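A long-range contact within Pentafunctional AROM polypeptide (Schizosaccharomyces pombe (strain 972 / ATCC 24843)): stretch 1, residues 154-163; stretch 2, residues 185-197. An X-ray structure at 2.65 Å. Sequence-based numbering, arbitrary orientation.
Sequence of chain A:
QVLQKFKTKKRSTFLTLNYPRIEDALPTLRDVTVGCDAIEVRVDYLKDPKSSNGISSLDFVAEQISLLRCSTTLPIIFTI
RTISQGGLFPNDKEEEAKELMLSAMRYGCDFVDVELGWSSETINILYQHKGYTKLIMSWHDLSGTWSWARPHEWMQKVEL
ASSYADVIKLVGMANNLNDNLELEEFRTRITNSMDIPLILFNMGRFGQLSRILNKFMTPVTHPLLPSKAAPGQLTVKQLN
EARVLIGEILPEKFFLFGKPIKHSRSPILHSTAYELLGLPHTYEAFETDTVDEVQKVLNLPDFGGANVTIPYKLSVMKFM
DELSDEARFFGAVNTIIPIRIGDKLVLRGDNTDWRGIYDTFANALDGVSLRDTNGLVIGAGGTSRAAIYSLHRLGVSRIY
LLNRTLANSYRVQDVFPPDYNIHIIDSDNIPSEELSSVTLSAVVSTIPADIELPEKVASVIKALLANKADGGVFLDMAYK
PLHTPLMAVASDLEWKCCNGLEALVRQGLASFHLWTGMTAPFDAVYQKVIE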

# COMPACT_ATOMS: atom_id res chain seq x y z
N TRP A 154 -21.70 -25.19 12.81
CA TRP A 154 -20.96 -23.91 12.76
C TRP A 154 -20.73 -23.33 14.15
O TRP A 154 -19.65 -22.81 14.44
N MET A 155 -21.74 -23.41 15.00
CA MET A 155 -21.62 -22.84 16.34
C MET A 155 -20.66 -23.63 17.24
O MET A 155 -20.02 -23.03 18.11
N GLN A 156 -20.53 -24.94 17.03
CA GLN A 156 -19.48 -25.72 17.72
C GLN A 156 -18.09 -25.23 17.37
O GLN A 156 -17.23 -25.13 18.24
N LYS A 157 -17.89 -24.95 16.09
CA LYS A 157 -16.65 -24.35 15.60
C LYS A 157 -16.38 -22.95 16.14
O LYS A 157 -15.23 -22.63 16.45
N VAL A 158 -17.41 -22.12 16.25
CA VAL A 158 -17.23 -20.79 16.83
C VAL A 158 -16.84 -20.91 18.31
O VAL A 158 -15.98 -20.18 18.78
N GLU A 159 -17.46 -21.87 19.01
CA GLU A 159 -17.19 -22.10 20.43
C GLU A 159 -15.73 -22.47 20.62
O GLU A 159 -15.05 -21.88 21.46
N LEU A 160 -15.24 -23.42 19.84
CA LEU A 160 -13.84 -23.85 19.90
C LEU A 160 -12.88 -22.70 19.57
O LEU A 160 -11.85 -22.53 20.24
N ALA A 161 -13.24 -21.93 18.55
CA ALA A 161 -12.40 -20.84 18.05
C ALA A 161 -12.30 -19.66 19.01
O ALA A 161 -11.26 -19.00 19.06
N SER A 162 -13.36 -19.40 19.75
CA SER A 162 -13.44 -18.18 20.56
C SER A 162 -12.47 -18.15 21.75
O SER A 162 -12.12 -17.08 22.23
N SER A 163 -12.03 -19.31 22.22
CA SER A 163 -10.95 -19.36 23.21
C SER A 163 -9.64 -18.75 22.69
O SER A 163 -8.90 -18.16 23.46
N GLU A 185 -28.33 -13.54 7.08
CA GLU A 185 -29.09 -13.68 8.34
C GLU A 185 -28.17 -14.10 9.47
O GLU A 185 -28.15 -13.47 10.53
N PHE A 186 -27.40 -15.15 9.21
CA PHE A 186 -26.42 -15.65 10.16
C PHE A 186 -25.40 -14.56 10.52
O PHE A 186 -25.17 -14.32 11.70
N ARG A 187 -24.83 -13.89 9.53
CA ARG A 187 -23.89 -12.82 9.78
C ARG A 187 -24.48 -11.81 10.76
O ARG A 187 -23.78 -11.39 11.69
N THR A 188 -25.74 -11.42 10.57
CA THR A 188 -26.35 -10.40 11.43
C THR A 188 -26.45 -10.91 12.88
O THR A 188 -26.07 -10.20 13.80
N ARG A 189 -26.90 -12.15 13.05
CA ARG A 189 -27.13 -12.73 14.39
C ARG A 189 -25.86 -12.92 15.23
O ARG A 189 -25.84 -12.58 16.42
N ILE A 190 -24.83 -13.50 14.62
CA ILE A 190 -23.55 -13.79 15.27
C ILE A 190 -22.79 -12.50 15.61
O ILE A 190 -22.13 -12.43 16.65
N THR A 191 -22.89 -11.51 14.73
CA THR A 191 -22.23 -10.22 14.91
C THR A 191 -22.84 -9.42 16.06
O THR A 191 -22.12 -8.68 16.72
N ASN A 192 -24.15 -9.56 16.28
CA ASN A 192 -24.82 -8.97 17.47
C ASN A 192 -24.35 -9.59 18.79
O ASN A 192 -24.20 -8.88 19.80
N SER A 193 -24.10 -10.90 18.77
CA SER A 193 -23.78 -11.66 19.97
C SER A 193 -22.30 -11.76 20.31
O SER A 193 -21.96 -12.34 21.33
N MET A 194 -21.42 -11.22 19.46
CA MET A 194 -19.96 -11.40 19.62
C MET A 194 -19.20 -10.36 18.81
O MET A 194 -19.68 -9.93 17.77
N ASP A 195 -17.99 -10.01 19.25
CA ASP A 195 -17.20 -8.94 18.62
C ASP A 195 -15.75 -9.31 18.20
O ASP A 195 -14.90 -8.44 18.00
N ILE A 196 -15.47 -10.60 18.07
CA ILE A 196 -14.32 -11.05 17.32
C ILE A 196 -14.69 -10.76 15.87
O ILE A 196 -15.81 -11.05 15.47
N PRO A 197 -13.78 -10.18 15.09
CA PRO A 197 -14.12 -9.92 13.69
C PRO A 197 -14.26 -11.20 12.88
O PRO A 197 -13.60 -12.21 13.18

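This is a small, mostly apolar side-chain contact between two helices that run in roughly the same direction, continued past the second helix by the segment that follows it. The helix axes cross at -32° and come no closer than 13.3 Å. At that spacing the backbones stay well apart, and side chains must span the gap. The two stretches bury 261 Å² in total, and no hydrogen bond joins them.

From the first stretch, Met155, Val158 and Ser162 make the contacts, a spacing of three and four residues that places them along one side of it. From the second stretch come Phe186, Ile190, Met194 and Ile196. The CA-to-CB bonds of these four all point toward the first stretch.

Met155 sets off sideways, but its end turns in. Chi1 and chi2, both m, carry SD to the second helix; chi3 is also m and sets only CE. Met155 SD lies 3.7 Å from Ile190 CD1, the closest approach in the contact. Met155 SD also lies 4.1 Å from Phe186 CE1. Met155 SD sits 5.2 Å from the centroid of the Phe186 ring, in an oblique sulfur-aromatic arrangement. Phe186 is t, with chi2 at 87°, and is buried.

Ile190 is t at chi1 and p at chi2. Its CD1 reaches both Met155 and Val158; the distance from Ile190 CD1 to Val158 CG1 is 4.3 Å. Val158 points toward the second stretch with chi1 t. Its CG1 also meets Met194, with Val158 CG1 to Met194 SD at 4.3 Å. Met194 lies beyond the helix, and its chi1 of 144° is between wells. Trp154 also points toward the second stretch, but its nearest approach is Trp154 CB to Phe186 CZ at 4.5 Å.

The last contact is between Ser162 and Ile196. Ser162 CB is 4.1 Å from Ile196 CD1, so the serine contributes carbon here. Its hydroxyl is used within its own stretch: Ser162 OG donates to Glu159 O at 3.0 Å, with chi1 p. Ile196 is m at chi1, and its chi2 of 141° is between wells.

Some other polar groups have partners away from this contact. Ser193 OG donates to Ile190 O at 3.0 Å, and Thr191 OG1 donates to Arg187 O at 2.7 Å. Both bonds return to the backbone of the second helix. Trp154 NE1 is hydrogen-bonded elsewhere in the structure. The closest contacts between the stretches are all between carbon and sulfur atoms or between carbons.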

# COMPACT_ATOMS: atom_id res chain seq x y z
CB TRP A 154 -21.66 -22.86 11.89
CG TRP A 154 -21.62 -23.15 10.41
CD1 TRP A 154 -22.68 -23.42 9.60
CD2 TRP A 154 -20.46 -23.19 9.58
NE1 TRP A 154 -22.25 -23.63 8.31
CE2 TRP A 154 -20.89 -23.49 8.27
CE3 TRP A 154 -19.09 -22.99 9.80
CZ2 TRP A 154 -20.00 -23.61 7.19
CZ3 TRP A 154 -18.20 -23.12 8.73
CH2 TRP A 154 -18.67 -23.42 7.45
CB MET A 155 -23.00 -22.65 17.00
CG MET A 155 -23.89 -21.62 16.31
SD MET A 155 -23.18 -19.95 16.24
CE MET A 155 -23.79 -19.29 17.80
CB GLN A 156 -19.55 -27.19 17.35
CG GLN A 156 -20.72 -27.89 17.98
CD GLN A 156 -20.87 -29.27 17.42
OE1 GLN A 156 -21.43 -29.46 16.34
NE2 GLN A 156 -20.33 -30.25 18.13
CB LYS A 157 -16.64 -24.32 14.06
CG LYS A 157 -16.55 -25.69 13.41
CD LYS A 157 -15.40 -26.50 13.98
CE LYS A 157 -14.98 -27.61 13.05
NZ LYS A 157 -15.87 -28.77 13.19
CB VAL A 158 -18.47 -19.91 16.60
CG1 VAL A 158 -18.43 -18.62 17.42
CG2 VAL A 158 -18.57 -19.57 15.12
CB GLU A 159 -18.10 -23.20 21.01
CG GLU A 159 -18.28 -23.08 22.53
CD GLU A 159 -18.53 -24.41 23.26
OE1 GLU A 159 -19.08 -25.35 22.63
OE2 GLU A 159 -18.19 -24.51 24.47
CB LEU A 160 -13.60 -25.03 18.95
CG LEU A 160 -12.15 -25.50 18.71
CD1 LEU A 160 -11.46 -25.84 20.03
CD2 LEU A 160 -12.10 -26.68 17.74
CB ALA A 161 -12.93 -20.35 16.71
CB SER A 162 -14.87 -17.95 21.06
OG SER A 162 -15.19 -18.93 22.01
CB SER A 163 -10.70 -20.81 23.65
OG SER A 163 -11.84 -21.41 24.24
CB GLU A 185 -30.21 -14.70 8.21
CG GLU A 185 -31.50 -14.11 7.69
CD GLU A 185 -32.34 -15.08 6.86
OE1 GLU A 185 -32.22 -16.33 7.00
OE2 GLU A 185 -33.14 -14.57 6.04
CB PHE A 186 -25.72 -16.91 9.61
CG PHE A 186 -24.67 -17.47 10.53
CD1 PHE A 186 -25.01 -18.37 11.54
CD2 PHE A 186 -23.34 -17.08 10.41
CE1 PHE A 186 -24.05 -18.88 12.40
CE2 PHE A 186 -22.37 -17.58 11.28
CZ PHE A 186 -22.73 -18.48 12.27
CB ARG A 187 -23.47 -12.12 8.49
CG ARG A 187 -22.84 -10.75 8.71
CD ARG A 187 -21.73 -10.40 7.74
NE ARG A 187 -21.87 -10.95 6.39
CZ ARG A 187 -20.87 -11.41 5.63
NH1 ARG A 187 -19.61 -11.43 6.06
NH2 ARG A 187 -21.12 -11.88 4.41
CB THR A 188 -27.73 -9.91 10.90
OG1 THR A 188 -27.57 -9.33 9.61
CG2 THR A 188 -28.30 -8.83 11.80
CB ARG A 189 -27.83 -14.10 14.28
CG ARG A 189 -29.25 -14.06 13.73
CD ARG A 189 -30.04 -15.30 14.14
NE ARG A 189 -29.40 -16.58 13.76
CZ ARG A 189 -29.48 -17.19 12.56
NH1 ARG A 189 -30.17 -16.65 11.54
NH2 ARG A 189 -28.85 -18.35 12.37
CB ILE A 190 -22.67 -14.74 14.40
CG1 ILE A 190 -21.49 -15.32 15.19
CG2 ILE A 190 -22.13 -14.06 13.15
CD1 ILE A 190 -21.87 -16.48 16.07
CB THR A 191 -22.27 -9.43 13.60
OG1 THR A 191 -21.54 -10.17 12.62
CG2 THR A 191 -21.66 -8.04 13.73
CB ASN A 192 -26.36 -9.09 17.38
CG ASN A 192 -26.99 -8.09 16.39
OD1 ASN A 192 -26.81 -6.88 16.51
ND2 ASN A 192 -27.75 -8.61 15.43
CB SER A 193 -24.31 -13.08 19.81
OG SER A 193 -23.43 -13.83 18.99
CB MET A 194 -19.58 -12.80 19.16
CG MET A 194 -18.24 -12.90 18.46
SD MET A 194 -18.18 -14.31 17.37
CE MET A 194 -17.65 -13.59 15.82
CB ASP A 195 -17.18 -7.72 19.55
CG ASP A 195 -16.45 -8.00 20.87
OD1 ASP A 195 -16.23 -9.20 21.21
OD2 ASP A 195 -16.11 -7.01 21.56
CB ILE A 196 -14.11 -12.57 17.50
CG1 ILE A 196 -13.84 -12.92 18.97
CG2 ILE A 196 -12.97 -13.08 16.61
CD1 ILE A 196 -14.51 -14.21 19.43
CB PRO A 197 -12.96 -9.07 13.17
CG PRO A 197 -11.88 -9.21 14.17
CD PRO A 197 -12.52 -9.53 15.48